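1,4-dihydroxy-2-naphthoyl-CoA hydrolase (Prochlorococcus marinus, PDB 2HX5) probably hydrolyses the thioester of 1,4-dihydroxy-2-naphthoyl-CoA to release 1,4-dihydroxy-2-naphthoate and CoA, a step in phylloquinone (vitamin K1) biosynthesis. Local coordinates at residues 63-68 against 132-137; 93-98 against 117-122; 29-34 against 70-75; 5-10 against 39-44; 76-81 against 109-114. One frame throughout, in Å; residues are numbered along the deposited sequence.

Interaction 1 (63-68 against 132-137); sequences PEVALP and ALPEGI
Val-65 and Leu-67, two residues apart at the start of strand 65-76, both point at the turn that leads into the C-terminal helix 135-143, and the ring of Pro-134 receives them both. Val-65 crosses this ring obliquely. Its CG1, anti to the backbone N (chi1 176°), comes 3.8 Å from CG of Pro-134, and its CB is nearly as near to the same ring atom. Leu-67 meets the proline tip to tip instead, its CD2 lying 3.9 Å from Pro-134 CD, so that one ring edge, CG to CD, serves both branched side chains. The leucine forks here: while CD2 goes to the proline, CD1 turns to Ile-137 in the first turn of the helix, 4.0 Å from its CG1. CD2 also has a looser neighbour in Leu-133, whose CD2 is 4.3 Å away. Pro-134 occupies the N-cap position of the helix, so the strand is packed against the very point where the helix begins. Leu-67 also touches Trp-38 of helix 29-45, and Ile-137 continues the packing to Leu-42. A 2-ethoxyethanol molecule, probably from the crystallisation liquor, lies about 4 Å from the Leu-67 side chain. Between the two segments the side-chain pairs are all apolar, so the helix start is held to the strand by the fit of methyl and ring carbons and not by directional bonds.

Interaction 2 (93-98 against 117-122); sequences ERLNPN and LIRHLA
An Asx turn closes the hairpin between strands 85-96 and 99-108, and the contact joins this turn to strand 111-124, which lies beyond 99-108 in the antiparallel sheet. Asn-96 makes the turn: its OD1 accepts from Asn-98 N at 2.7 Å, in the carbonyl plane. A classic beta bulge accompanies it, Leu-95 and Asn-96 both facing Ser-99. The backbone carbonyl of Asn-98 follows this turn and faces the strand, where Ala-122 N donates to Asn-98 O at 2.8 Å, almost straight (N-H...O 174°) and again in the plane of the carbonyl. Two carbons pack beside the same oxygen: CD1 of Leu-121 and CB of Ala-122, each 3.6 Å from Asn-98 O. Further back, Leu-95 and Arg-119 reach across the intervening strand and cross at about a right angle. CD1 of the leucine sits 3.8 Å from Arg-119 CD and about as close to its CG, while the arginine, bent at chi3, gives its NE to Gln-101 OE1 on that middle strand. The polar work of the contact thus falls to one well-aligned backbone bond, flanked by aliphatic carbon, whereas Arg-119 lends Leu-95 its methylene chain while its NE stays bonded to Gln-101.

Interaction 3 (29-34 against 70-75); sequences QLFRWC and IHCQAD
The ring of Phe-31 makes most of this contact, touching three successive residues of strand 70-75. Its CZ rests 3.7 Å from Ala-74 CB, and its CE1 lies 3.7 Å from Gln-73 O, which comes to the ring edge near its plane. Cys-72 SG completes the set with a sulfur-aromatic contact, 4.4 Å from the centroid of the Phe-31 ring and oblique to it; the sulfur takes the crowded position between backbone N and carbonyl carbon (chi1 62°). Leu-30 adds CD2, 3.9 Å from Ala-74 CB, so that this one methyl is shared by two side chains. An alanine in place of Phe-31 would remove the ring, with its stack on Phe-31 of the second subunit, and would probably loosen helix against strand and subunit against subunit. That subunit also extends the sheet, its strand pairing antiparallel with residues 71-75. The axis of 29-34 lies at 117° to that of 70-75, on the face carrying Cys-72 and Ala-74; Phe-106 of strand 99-108 packs on Leu-30, and Phe-104 and Phe-106 on Cys-34.

Interaction 4 (5-10 against 39-44); sequences ENWLLL and EESLES
In this hotdog-fold thioesterase, whose sheet packs on the long helix 29-45, the chain's N-terminal helical turn 5-8 and the start of edge strand 9-13 lie against that helix's later turns. Two serine hydroxyls, one turn apart, satisfy two carbonyls there. Ser-41 OG donates to Trp-7 O at 2.6 Å, from above the carbonyl plane (47° out of it), and Ser-44 OG donates to Asn-6 O at 3.0 Å, likewise from above the plane. Both hydroxyls stand anti to their backbone N. Ser-41 OG has a second partner in Trp-140 NE1 of helix 135-143, so this buried oxygen ties three pieces of chain together. An alanine in place of Ser-41 would take this partner from both Trp-7 O and Trp-140 NE1 and would probably loosen the junction. Trp-7 NE1 is satisfied by Ser-144 OG, and the indole meets Tyr-45 edge-to-face. From strand 9-13, Leu-10 meets Glu-40 tip to tip, its CD2 3.8 Å from Glu-40 OE2. Trp-7 is held close to both serines: its CB lies 3.5 Å from Ser-44 OG, while its CD1 brings the indole edge to 3.5 Å from Ser-41 OG.

Interaction 5 (76-81 against 109-114); sequences FRRPIH and EEQIAA
Arg-78 runs along the start of strand 111-124. Its CB packs on Ala-113, 4.1 Å from that residue's CB. CG is anti to its own carbonyl carbon (chi1 -64°) and passes the carbonyl of Ile-112, to which CD comes closer, 3.4 Å from Ile-112 O. The chain then bends at chi3 and lays the guanidinium across the Gln-111 amide, the two planes 48° apart. NE and CZ both lie nearest Gln-111 NE2, CZ at 3.3 Å from it, while NH1 is nearest Gln-111 OE1. Gln-111 NE2 sits over one guanidinium face, 3.1 Å from Arg-78 NH2; both are donors, so this close approach is not a hydrogen bond. The backbone supplies the true bonds. Ala-113 O accepts twice, from Arg-77 N at 2.8 Å, above the carbonyl plane, and from Arg-78 N at 3.0 Å, in that plane and on a lone pair. Ile-80 CG1 rests 3.8 Å from Ala-113 CB and also touches Trp-33 of helix 29-45. Where strand 65-76 ends, Phe-76 and Ala-114 form an antiparallel non-hydrogen-bonded pair. Toward strand 99-108, Ala-113 and Ala-114 both face Phe-106, a classic beta bulge in the hotdog sheet.

In the fold
The five contacts are spread over one hotdog fold, an antiparallel sheet packed on helix 29-45. Interactions 4 and 3 cross, their segments alternating along the chain, and both use that helix, their centres about 17 Å apart. Strand 65-76 carries interaction 1 at its start and interaction 3 further on, and leads into interaction 5; centres of interactions 1 and 5 are about 33 Å apart, on opposite sides of the chain's centre. Interactions 2 and 5 lie within the loop that interaction 1 closes, both on strand 111-124. Interactions 1 and 2 touch through Leu-67 O and His-120 ND1. Interaction 3 meets mostly the second subunit; 4 and 5 also touch the third, so these elements probably help build the four-chain assembly.

Interaction 1 (63-68 against 132-137)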
# COMPACT_ATOMS: atom_id res chain seq x y z
N PRO A 63 10.60 -21.04 -8.01
CA PRO A 63 11.21 -21.65 -6.86
C PRO A 63 10.30 -22.71 -6.20
O PRO A 63 9.09 -22.50 -6.05
CB PRO A 63 11.45 -20.46 -5.94
CG PRO A 63 11.61 -19.30 -6.88
CD PRO A 63 10.62 -19.57 -7.97
N GLU A 64 10.91 -23.80 -5.77
CA GLU A 64 10.17 -24.95 -5.32
C GLU A 64 9.68 -24.84 -3.88
O GLU A 64 8.71 -25.49 -3.53
CB GLU A 64 11.01 -26.16 -5.56
CG GLU A 64 11.10 -26.32 -7.12
CD GLU A 64 12.39 -26.91 -7.64
OE1 GLU A 64 13.45 -26.26 -7.49
OE2 GLU A 64 12.34 -28.00 -8.23
N VAL A 65 10.34 -24.01 -3.09
CA VAL A 65 10.06 -23.86 -1.63
C VAL A 65 9.48 -22.48 -1.39
O VAL A 65 10.07 -21.49 -1.87
CB VAL A 65 11.35 -24.05 -0.77
CG1 VAL A 65 11.06 -23.79 0.69
CG2 VAL A 65 11.88 -25.47 -0.96
N ALA A 66 8.30 -22.42 -0.77
CA ALA A 66 7.65 -21.18 -0.35
C ALA A 66 8.07 -20.93 1.10
O ALA A 66 8.37 -21.84 1.83
CB ALA A 66 6.12 -21.29 -0.42
N LEU A 67 8.13 -19.67 1.49
CA LEU A 67 8.55 -19.25 2.86
C LEU A 67 7.43 -18.39 3.49
O LEU A 67 7.67 -17.19 3.86
CB LEU A 67 9.87 -18.49 2.80
CG LEU A 67 11.08 -19.19 2.22
CD1 LEU A 67 12.27 -18.27 2.08
CD2 LEU A 67 11.50 -20.37 3.09
N PRO A 68 6.24 -18.93 3.60
CA PRO A 68 5.14 -18.12 4.16
C PRO A 68 5.42 -17.64 5.59
O PRO A 68 6.00 -18.33 6.42
CB PRO A 68 3.96 -19.07 4.20
CG PRO A 68 4.57 -20.45 4.20
CD PRO A 68 5.76 -20.29 3.29
N ALA A 132 12.53 -28.76 4.18
CA ALA A 132 13.75 -28.08 4.63
C ALA A 132 13.91 -26.69 4.04
O ALA A 132 13.47 -26.41 2.92
CB ALA A 132 14.96 -28.93 4.30
N LEU A 133 14.55 -25.80 4.80
CA LEU A 133 14.90 -24.47 4.29
C LEU A 133 15.73 -24.58 3.00
O LEU A 133 16.57 -25.49 2.87
CB LEU A 133 15.68 -23.69 5.36
CG LEU A 133 14.88 -23.28 6.59
CD1 LEU A 133 15.85 -22.84 7.68
CD2 LEU A 133 13.86 -22.21 6.24
N PRO A 134 15.51 -23.68 2.03
CA PRO A 134 16.37 -23.66 0.85
C PRO A 134 17.82 -23.44 1.23
O PRO A 134 18.12 -22.73 2.16
CB PRO A 134 15.88 -22.45 0.05
CG PRO A 134 14.55 -22.18 0.52
CD PRO A 134 14.53 -22.58 1.96
N GLU A 135 18.72 -24.02 0.44
CA GLU A 135 20.13 -23.98 0.78
C GLU A 135 20.66 -22.55 0.91
O GLU A 135 21.47 -22.31 1.77
CB GLU A 135 20.96 -24.73 -0.26
CG GLU A 135 20.98 -24.07 -1.65
CD GLU A 135 22.20 -23.12 -1.84
OE1 GLU A 135 23.18 -23.25 -1.06
OE2 GLU A 135 22.15 -22.24 -2.74
N GLY A 136 20.23 -21.62 0.07
CA GLY A 136 20.72 -20.25 0.13
C GLY A 136 20.30 -19.56 1.41
O GLY A 136 21.06 -18.80 2.00
N ILE A 137 19.06 -19.80 1.84
CA ILE A 137 18.56 -19.25 3.10
C ILE A 137 19.35 -19.84 4.27
O ILE A 137 19.78 -19.14 5.19
CB ILE A 137 17.03 -19.52 3.26
CG1 ILE A 137 16.25 -18.77 2.17
CG2 ILE A 137 16.56 -19.20 4.65
CD1 ILE A 137 16.27 -17.27 2.34

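Interaction 2 (93-98 against 117-122)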
# COMPACT_ATOMS: atom_id res chain seq x y z
N GLU A 93 17.36 -15.82 13.10
CA GLU A 93 17.53 -16.98 13.97
C GLU A 93 16.91 -18.16 13.28
O GLU A 93 15.73 -18.14 12.95
CB GLU A 93 16.84 -16.77 15.31
CG GLU A 93 17.02 -17.91 16.30
CD GLU A 93 16.28 -17.71 17.67
OE1 GLU A 93 15.86 -16.57 17.99
OE2 GLU A 93 16.14 -18.69 18.44
N ARG A 94 17.72 -19.20 13.05
CA ARG A 94 17.18 -20.49 12.64
C ARG A 94 16.44 -21.01 13.85
O ARG A 94 16.96 -20.96 14.97
CB ARG A 94 18.29 -21.44 12.23
CG ARG A 94 17.82 -22.73 11.61
CD ARG A 94 19.00 -23.70 11.37
NE ARG A 94 19.80 -23.37 10.17
CZ ARG A 94 21.01 -22.81 10.17
NH1 ARG A 94 21.62 -22.48 11.31
NH2 ARG A 94 21.64 -22.58 9.00
N LEU A 95 15.23 -21.49 13.64
CA LEU A 95 14.43 -22.06 14.70
C LEU A 95 14.52 -23.58 14.68
O LEU A 95 14.65 -24.22 15.70
CB LEU A 95 12.98 -21.62 14.61
CG LEU A 95 12.70 -20.12 14.82
CD1 LEU A 95 11.25 -19.79 14.54
CD2 LEU A 95 13.06 -19.71 16.30
N ASN A 96 14.49 -24.14 13.49
CA ASN A 96 14.63 -25.57 13.28
C ASN A 96 14.98 -25.78 11.79
O ASN A 96 15.17 -24.79 11.06
CB ASN A 96 13.35 -26.26 13.73
CG ASN A 96 12.11 -25.84 12.96
OD1 ASN A 96 12.09 -25.85 11.73
ND2 ASN A 96 11.06 -25.51 13.69
N PRO A 97 15.12 -27.03 11.33
CA PRO A 97 15.46 -27.21 9.90
C PRO A 97 14.45 -26.68 8.89
O PRO A 97 14.79 -26.58 7.69
CB PRO A 97 15.60 -28.75 9.79
CG PRO A 97 16.04 -29.14 11.16
CD PRO A 97 15.15 -28.33 12.04
N ASN A 98 13.25 -26.37 9.36
CA ASN A 98 12.16 -25.93 8.49
C ASN A 98 11.67 -24.50 8.73
O ASN A 98 10.67 -24.09 8.14
CB ASN A 98 10.94 -26.81 8.74
CG ASN A 98 11.21 -28.29 8.53
OD1 ASN A 98 12.18 -28.70 7.88
ND2 ASN A 98 10.34 -29.11 9.11
N LEU A 117 9.23 -8.59 14.58
CA LEU A 117 9.67 -9.98 14.47
C LEU A 117 8.79 -10.63 13.42
O LEU A 117 7.56 -10.48 13.46
CB LEU A 117 9.50 -10.68 15.82
CG LEU A 117 9.94 -12.12 15.86
CD1 LEU A 117 11.48 -12.21 15.96
CD2 LEU A 117 9.39 -12.85 17.14
N ILE A 118 9.36 -11.36 12.46
CA ILE A 118 8.66 -12.06 11.41
C ILE A 118 9.14 -13.49 11.41
O ILE A 118 10.35 -13.72 11.35
CB ILE A 118 8.90 -11.43 10.03
CG1 ILE A 118 8.37 -10.00 9.99
CG2 ILE A 118 8.17 -12.25 8.93
CD1 ILE A 118 8.51 -9.30 8.61
N ARG A 119 8.23 -14.46 11.51
CA ARG A 119 8.53 -15.89 11.48
C ARG A 119 8.01 -16.56 10.25
O ARG A 119 6.85 -16.39 9.90
CB ARG A 119 7.93 -16.54 12.74
CG ARG A 119 8.31 -17.99 12.94
CD ARG A 119 7.67 -18.59 14.22
NE ARG A 119 7.98 -17.77 15.38
CZ ARG A 119 7.10 -17.33 16.31
NH1 ARG A 119 5.82 -17.73 16.34
NH2 ARG A 119 7.50 -16.49 17.24
N HIS A 120 8.89 -17.34 9.60
CA HIS A 120 8.61 -18.04 8.37
C HIS A 120 8.67 -19.54 8.53
O HIS A 120 9.51 -20.03 9.31
CB HIS A 120 9.69 -17.70 7.32
CG HIS A 120 9.79 -16.24 6.94
ND1 HIS A 120 9.32 -15.75 5.73
CD2 HIS A 120 10.36 -15.20 7.59
CE1 HIS A 120 9.57 -14.44 5.70
NE2 HIS A 120 10.24 -14.09 6.78
N LEU A 121 7.87 -20.24 7.75
CA LEU A 121 7.94 -21.69 7.66
C LEU A 121 8.30 -22.01 6.22
O LEU A 121 7.71 -21.43 5.28
CB LEU A 121 6.56 -22.27 8.01
CG LEU A 121 6.27 -23.73 8.20
CD1 LEU A 121 7.27 -24.37 9.16
CD2 LEU A 121 4.83 -23.82 8.75
N ALA A 122 9.19 -23.00 6.04
CA ALA A 122 9.46 -23.51 4.69
C ALA A 122 8.45 -24.61 4.34
O ALA A 122 8.31 -25.57 5.10
CB ALA A 122 10.91 -24.02 4.54

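Interaction 3 (29-34 against 70-75)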
# COMPACT_ATOMS: atom_id res chain seq x y z
N GLN A 29 3.04 0.05 7.71
CA GLN A 29 4.17 0.26 6.81
C GLN A 29 5.44 -0.35 7.35
O GLN A 29 6.35 -0.75 6.63
CB GLN A 29 4.44 1.76 6.59
CG GLN A 29 3.34 2.45 5.84
CD GLN A 29 3.39 2.19 4.37
OE1 GLN A 29 4.32 1.56 3.87
NE2 GLN A 29 2.43 2.70 3.66
N LEU A 30 5.51 -0.40 8.69
CA LEU A 30 6.72 -0.99 9.32
C LEU A 30 6.98 -2.40 8.79
O LEU A 30 8.11 -2.79 8.61
CB LEU A 30 6.61 -1.04 10.84
CG LEU A 30 7.97 -1.18 11.56
CD1 LEU A 30 8.70 0.13 11.66
CD2 LEU A 30 7.78 -1.82 12.99
N PHE A 31 5.91 -3.16 8.63
CA PHE A 31 6.07 -4.55 8.17
C PHE A 31 6.54 -4.67 6.76
O PHE A 31 7.31 -5.56 6.41
CB PHE A 31 4.74 -5.29 8.38
CG PHE A 31 4.37 -5.52 9.81
CD1 PHE A 31 5.10 -6.41 10.61
CD2 PHE A 31 3.32 -4.83 10.36
CE1 PHE A 31 4.79 -6.60 11.92
CE2 PHE A 31 3.01 -5.01 11.69
CZ PHE A 31 3.73 -5.93 12.45
N ARG A 32 6.04 -3.77 5.91
CA ARG A 32 6.57 -3.70 4.54
C ARG A 32 8.08 -3.41 4.55
O ARG A 32 8.90 -4.00 3.85
CB ARG A 32 5.85 -2.63 3.69
CG ARG A 32 6.51 -2.49 2.32
CD ARG A 32 5.64 -1.58 1.46
NE ARG A 32 5.69 -0.18 1.91
CZ ARG A 32 6.64 0.69 1.61
NH1 ARG A 32 7.70 0.40 0.88
NH2 ARG A 32 6.54 1.92 2.07
N TRP A 33 8.46 -2.45 5.38
CA TRP A 33 9.89 -2.12 5.49
C TRP A 33 10.72 -3.31 5.95
O TRP A 33 11.86 -3.53 5.52
CB TRP A 33 10.13 -0.95 6.44
CG TRP A 33 9.46 0.36 6.02
CD1 TRP A 33 8.83 0.64 4.86
CD2 TRP A 33 9.29 1.48 6.85
NE1 TRP A 33 8.32 1.91 4.89
CE2 TRP A 33 8.58 2.46 6.11
CE3 TRP A 33 9.68 1.78 8.16
CZ2 TRP A 33 8.24 3.71 6.65
CZ3 TRP A 33 9.36 3.01 8.67
CH2 TRP A 33 8.65 3.96 7.92
N CYS A 34 10.17 -4.07 6.90
CA CYS A 34 10.87 -5.28 7.35
C CYS A 34 11.07 -6.28 6.24
O CYS A 34 12.18 -6.74 5.96
CB CYS A 34 10.09 -5.94 8.46
SG CYS A 34 10.03 -5.09 10.07
N ILE A 70 4.15 -17.06 9.09
CA ILE A 70 3.14 -17.64 9.94
C ILE A 70 2.81 -16.78 11.16
O ILE A 70 1.78 -17.00 11.80
CB ILE A 70 3.52 -19.08 10.37
CG1 ILE A 70 4.89 -19.13 11.00
CG2 ILE A 70 3.45 -19.98 9.14
CD1 ILE A 70 5.18 -20.41 11.85
N HIS A 71 3.70 -15.86 11.51
CA HIS A 71 3.50 -14.96 12.67
C HIS A 71 4.33 -13.72 12.45
O HIS A 71 5.46 -13.79 11.95
CB HIS A 71 3.91 -15.63 13.98
CG HIS A 71 3.92 -14.72 15.16
ND1 HIS A 71 2.76 -14.34 15.80
CD2 HIS A 71 4.93 -14.09 15.81
CE1 HIS A 71 3.05 -13.48 16.77
NE2 HIS A 71 4.37 -13.33 16.82
N CYS A 72 3.81 -12.58 12.83
CA CYS A 72 4.62 -11.39 12.94
C CYS A 72 4.05 -10.46 13.98
O CYS A 72 2.88 -10.59 14.40
CB CYS A 72 4.74 -10.63 11.64
SG CYS A 72 3.15 -10.00 10.95
N GLN A 73 4.91 -9.59 14.50
CA GLN A 73 4.53 -8.66 15.54
C GLN A 73 5.47 -7.47 15.52
O GLN A 73 6.57 -7.51 15.00
CB GLN A 73 4.55 -9.32 16.91
CG GLN A 73 5.89 -9.91 17.33
CD GLN A 73 5.80 -10.47 18.71
OE1 GLN A 73 5.50 -11.68 18.90
NE2 GLN A 73 5.98 -9.62 19.71
N ALA A 74 5.01 -6.40 16.15
CA ALA A 74 5.80 -5.18 16.28
C ALA A 74 5.43 -4.42 17.51
O ALA A 74 4.25 -4.44 17.94
CB ALA A 74 5.67 -4.28 15.10
N ASP A 75 6.42 -3.72 18.08
CA ASP A 75 6.18 -2.74 19.16
C ASP A 75 6.62 -1.37 18.58
O ASP A 75 7.69 -1.27 17.98
CB ASP A 75 7.04 -3.03 20.38
CG ASP A 75 6.69 -4.27 21.16
OD1 ASP A 75 5.85 -5.08 20.82
OD2 ASP A 75 7.41 -4.47 22.18

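Interaction 4 (5-10 against 39-44)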
# COMPACT_ATOMS: atom_id res chain seq x y z
N GLU A 5 27.71 -7.15 8.96
CA GLU A 5 27.10 -5.83 9.01
C GLU A 5 26.75 -5.31 7.62
O GLU A 5 25.81 -4.53 7.46
CB GLU A 5 28.06 -4.81 9.64
CG GLU A 5 28.44 -5.11 11.06
CD GLU A 5 29.50 -4.14 11.58
OE1 GLU A 5 29.63 -3.02 11.00
OE2 GLU A 5 30.20 -4.50 12.55
N ASN A 6 27.50 -5.75 6.61
CA ASN A 6 27.26 -5.35 5.25
C ASN A 6 25.85 -5.74 4.81
O ASN A 6 25.24 -5.03 3.98
CB ASN A 6 28.28 -5.97 4.29
CG ASN A 6 29.65 -5.37 4.42
OD1 ASN A 6 30.63 -5.95 3.94
ND2 ASN A 6 29.75 -4.23 5.07
N TRP A 7 25.32 -6.86 5.33
CA TRP A 7 23.96 -7.24 4.94
C TRP A 7 22.90 -7.20 6.06
O TRP A 7 21.71 -7.36 5.78
CB TRP A 7 23.91 -8.61 4.26
CG TRP A 7 24.35 -9.80 5.11
CD1 TRP A 7 23.54 -10.53 5.94
CD2 TRP A 7 25.62 -10.41 5.16
NE1 TRP A 7 24.24 -11.53 6.53
CE2 TRP A 7 25.54 -11.49 6.09
CE3 TRP A 7 26.85 -10.14 4.56
CZ2 TRP A 7 26.62 -12.31 6.38
CZ3 TRP A 7 27.90 -10.95 4.84
CH2 TRP A 7 27.80 -12.01 5.75
N LEU A 8 23.34 -6.97 7.31
CA LEU A 8 22.43 -6.89 8.48
C LEU A 8 22.17 -5.50 9.00
O LEU A 8 21.25 -5.31 9.80
CB LEU A 8 22.94 -7.78 9.62
CG LEU A 8 23.07 -9.27 9.34
CD1 LEU A 8 23.70 -10.02 10.56
CD2 LEU A 8 21.77 -9.92 8.96
N LEU A 9 22.99 -4.54 8.59
CA LEU A 9 22.81 -3.14 8.95
C LEU A 9 22.41 -2.39 7.71
O LEU A 9 23.22 -2.24 6.78
CB LEU A 9 24.08 -2.50 9.55
CG LEU A 9 24.62 -3.14 10.81
CD1 LEU A 9 25.89 -2.38 11.33
CD2 LEU A 9 23.55 -3.16 11.88
N LEU A 10 21.18 -1.94 7.67
CA LEU A 10 20.64 -1.37 6.47
C LEU A 10 20.06 -0.00 6.83
O LEU A 10 20.03 0.39 8.00
CB LEU A 10 19.59 -2.32 5.86
CG LEU A 10 20.14 -3.73 5.51
CD1 LEU A 10 19.02 -4.72 5.18
CD2 LEU A 10 21.18 -3.65 4.35
N GLU A 39 14.60 -8.88 2.08
CA GLU A 39 14.99 -9.09 0.68
C GLU A 39 16.33 -8.43 0.39
O GLU A 39 17.19 -8.99 -0.28
CB GLU A 39 13.90 -8.52 -0.25
CG GLU A 39 12.56 -9.20 -0.11
CD GLU A 39 11.47 -8.48 -0.90
OE1 GLU A 39 11.51 -8.56 -2.16
OE2 GLU A 39 10.61 -7.87 -0.24
N GLU A 40 16.51 -7.18 0.83
CA GLU A 40 17.78 -6.44 0.67
C GLU A 40 18.95 -7.16 1.30
O GLU A 40 20.06 -7.21 0.73
CB GLU A 40 17.70 -5.02 1.24
CG GLU A 40 18.86 -4.19 0.84
CD GLU A 40 18.79 -2.77 1.39
OE1 GLU A 40 17.77 -2.39 2.00
OE2 GLU A 40 19.80 -2.03 1.24
N SER A 41 18.72 -7.74 2.46
CA SER A 41 19.76 -8.50 3.13
C SER A 41 20.22 -9.74 2.38
O SER A 41 21.39 -10.00 2.22
CB SER A 41 19.25 -8.89 4.52
OG SER A 41 20.29 -9.53 5.27
N LEU A 42 19.24 -10.46 1.84
CA LEU A 42 19.56 -11.63 1.07
C LEU A 42 20.36 -11.24 -0.17
O LEU A 42 21.36 -11.90 -0.49
CB LEU A 42 18.28 -12.37 0.64
CG LEU A 42 17.38 -12.92 1.77
CD1 LEU A 42 16.10 -13.51 1.12
CD2 LEU A 42 18.13 -13.92 2.63
N GLU A 43 19.93 -10.16 -0.84
CA GLU A 43 20.63 -9.60 -2.03
C GLU A 43 22.09 -9.21 -1.70
O GLU A 43 23.03 -9.55 -2.41
CB GLU A 43 19.81 -8.40 -2.47
CG GLU A 43 20.24 -7.54 -3.63
CD GLU A 43 19.14 -6.47 -3.81
OE1 GLU A 43 19.20 -5.38 -3.15
OE2 GLU A 43 18.15 -6.82 -4.50
N SER A 44 22.25 -8.49 -0.59
CA SER A 44 23.55 -7.99 -0.11
C SER A 44 24.52 -9.08 0.34
O SER A 44 25.73 -8.91 0.27
CB SER A 44 23.31 -7.02 1.04
OG SER A 44 24.56 -6.52 1.51

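Interaction 5 (76-81 against 109-114)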
# COMPACT_ATOMS: atom_id res chain seq x y z
N PHE A 76 5.81 -0.35 18.82
CA PHE A 76 6.06 1.00 18.34
C PHE A 76 6.34 1.84 19.57
O PHE A 76 5.47 2.01 20.41
CB PHE A 76 4.85 1.48 17.54
CG PHE A 76 4.47 0.61 16.40
CD1 PHE A 76 3.59 -0.46 16.61
CD2 PHE A 76 4.93 0.82 15.11
CE1 PHE A 76 3.21 -1.28 15.62
CE2 PHE A 76 4.50 -0.02 14.09
CZ PHE A 76 3.69 -1.09 14.35
N ARG A 77 7.55 2.39 19.65
CA ARG A 77 8.02 3.00 20.89
C ARG A 77 8.10 4.49 20.76
O ARG A 77 7.76 5.21 21.72
CB ARG A 77 9.42 2.46 21.26
CG ARG A 77 9.58 0.91 21.24
CD ARG A 77 8.67 0.13 22.22
NE ARG A 77 9.11 0.33 23.60
CZ ARG A 77 8.34 0.75 24.60
NH1 ARG A 77 7.05 1.03 24.42
NH2 ARG A 77 8.88 0.90 25.81
N ARG A 78 8.55 5.00 19.61
CA ARG A 78 8.65 6.46 19.36
C ARG A 78 8.10 6.80 18.01
O ARG A 78 8.23 6.02 17.09
CB ARG A 78 10.12 6.88 19.43
CG ARG A 78 10.73 6.67 20.79
CD ARG A 78 12.22 6.85 20.82
NE ARG A 78 12.59 7.58 22.02
CZ ARG A 78 12.81 8.90 22.06
NH1 ARG A 78 12.73 9.65 20.96
NH2 ARG A 78 13.13 9.46 23.22
N PRO A 79 7.49 7.98 17.87
CA PRO A 79 6.93 8.35 16.57
C PRO A 79 8.00 8.45 15.47
O PRO A 79 9.14 8.88 15.71
CB PRO A 79 6.29 9.72 16.81
CG PRO A 79 6.80 10.17 18.08
CD PRO A 79 7.26 9.01 18.89
N ILE A 80 7.59 8.08 14.26
CA ILE A 80 8.47 8.05 13.11
C ILE A 80 7.88 8.98 12.09
O ILE A 80 6.66 8.93 11.85
CB ILE A 80 8.56 6.60 12.54
CG1 ILE A 80 9.32 5.69 13.53
CG2 ILE A 80 9.24 6.54 11.10
CD1 ILE A 80 9.24 4.19 13.24
N HIS A 81 8.71 9.85 11.54
CA HIS A 81 8.27 10.98 10.70
C HIS A 81 8.80 10.98 9.29
O HIS A 81 9.85 10.43 9.02
CB HIS A 81 8.77 12.29 11.37
CG HIS A 81 8.02 12.63 12.60
ND1 HIS A 81 8.54 12.47 13.86
CD2 HIS A 81 6.77 13.12 12.76
CE1 HIS A 81 7.64 12.84 14.76
NE2 HIS A 81 6.54 13.20 14.12
N GLU A 109 18.14 8.70 15.16
CA GLU A 109 18.99 9.51 16.04
C GLU A 109 19.42 8.65 17.23
O GLU A 109 19.27 9.03 18.39
CB GLU A 109 18.22 10.77 16.43
CG GLU A 109 18.05 11.71 15.22
CD GLU A 109 17.09 12.88 15.45
OE1 GLU A 109 17.01 13.40 16.59
OE2 GLU A 109 16.41 13.29 14.48
N GLU A 110 19.88 7.45 16.90
CA GLU A 110 20.43 6.50 17.89
C GLU A 110 19.45 5.87 18.88
O GLU A 110 19.87 5.08 19.70
CB GLU A 110 21.55 7.16 18.71
CG GLU A 110 22.62 7.86 17.90
CD GLU A 110 23.36 6.90 17.00
OE1 GLU A 110 23.27 5.67 17.23
OE2 GLU A 110 24.04 7.38 16.07
N GLN A 111 18.16 6.21 18.82
CA GLN A 111 17.19 5.71 19.77
C GLN A 111 16.28 4.70 19.07
O GLN A 111 15.97 4.88 17.93
CB GLN A 111 16.38 6.85 20.28
CG GLN A 111 17.25 7.85 21.09
CD GLN A 111 16.43 8.72 22.01
OE1 GLN A 111 16.27 9.93 21.78
NE2 GLN A 111 15.89 8.11 23.08
N ILE A 112 15.87 3.66 19.76
CA ILE A 112 14.99 2.65 19.17
C ILE A 112 13.60 3.23 19.03
O ILE A 112 13.00 3.63 20.04
CB ILE A 112 14.91 1.37 19.98
CG1 ILE A 112 16.29 0.68 20.04
CG2 ILE A 112 13.93 0.35 19.33
CD1 ILE A 112 16.36 -0.59 20.93
N ALA A 113 13.08 3.32 17.80
CA ALA A 113 11.74 3.84 17.58
C ALA A 113 10.71 2.71 17.45
O ALA A 113 9.54 2.91 17.75
CB ALA A 113 11.73 4.66 16.32
N ALA A 114 11.12 1.53 17.01
CA ALA A 114 10.23 0.40 16.79
C ALA A 114 11.07 -0.86 16.65
O ALA A 114 12.27 -0.82 16.28
CB ALA A 114 9.37 0.62 15.53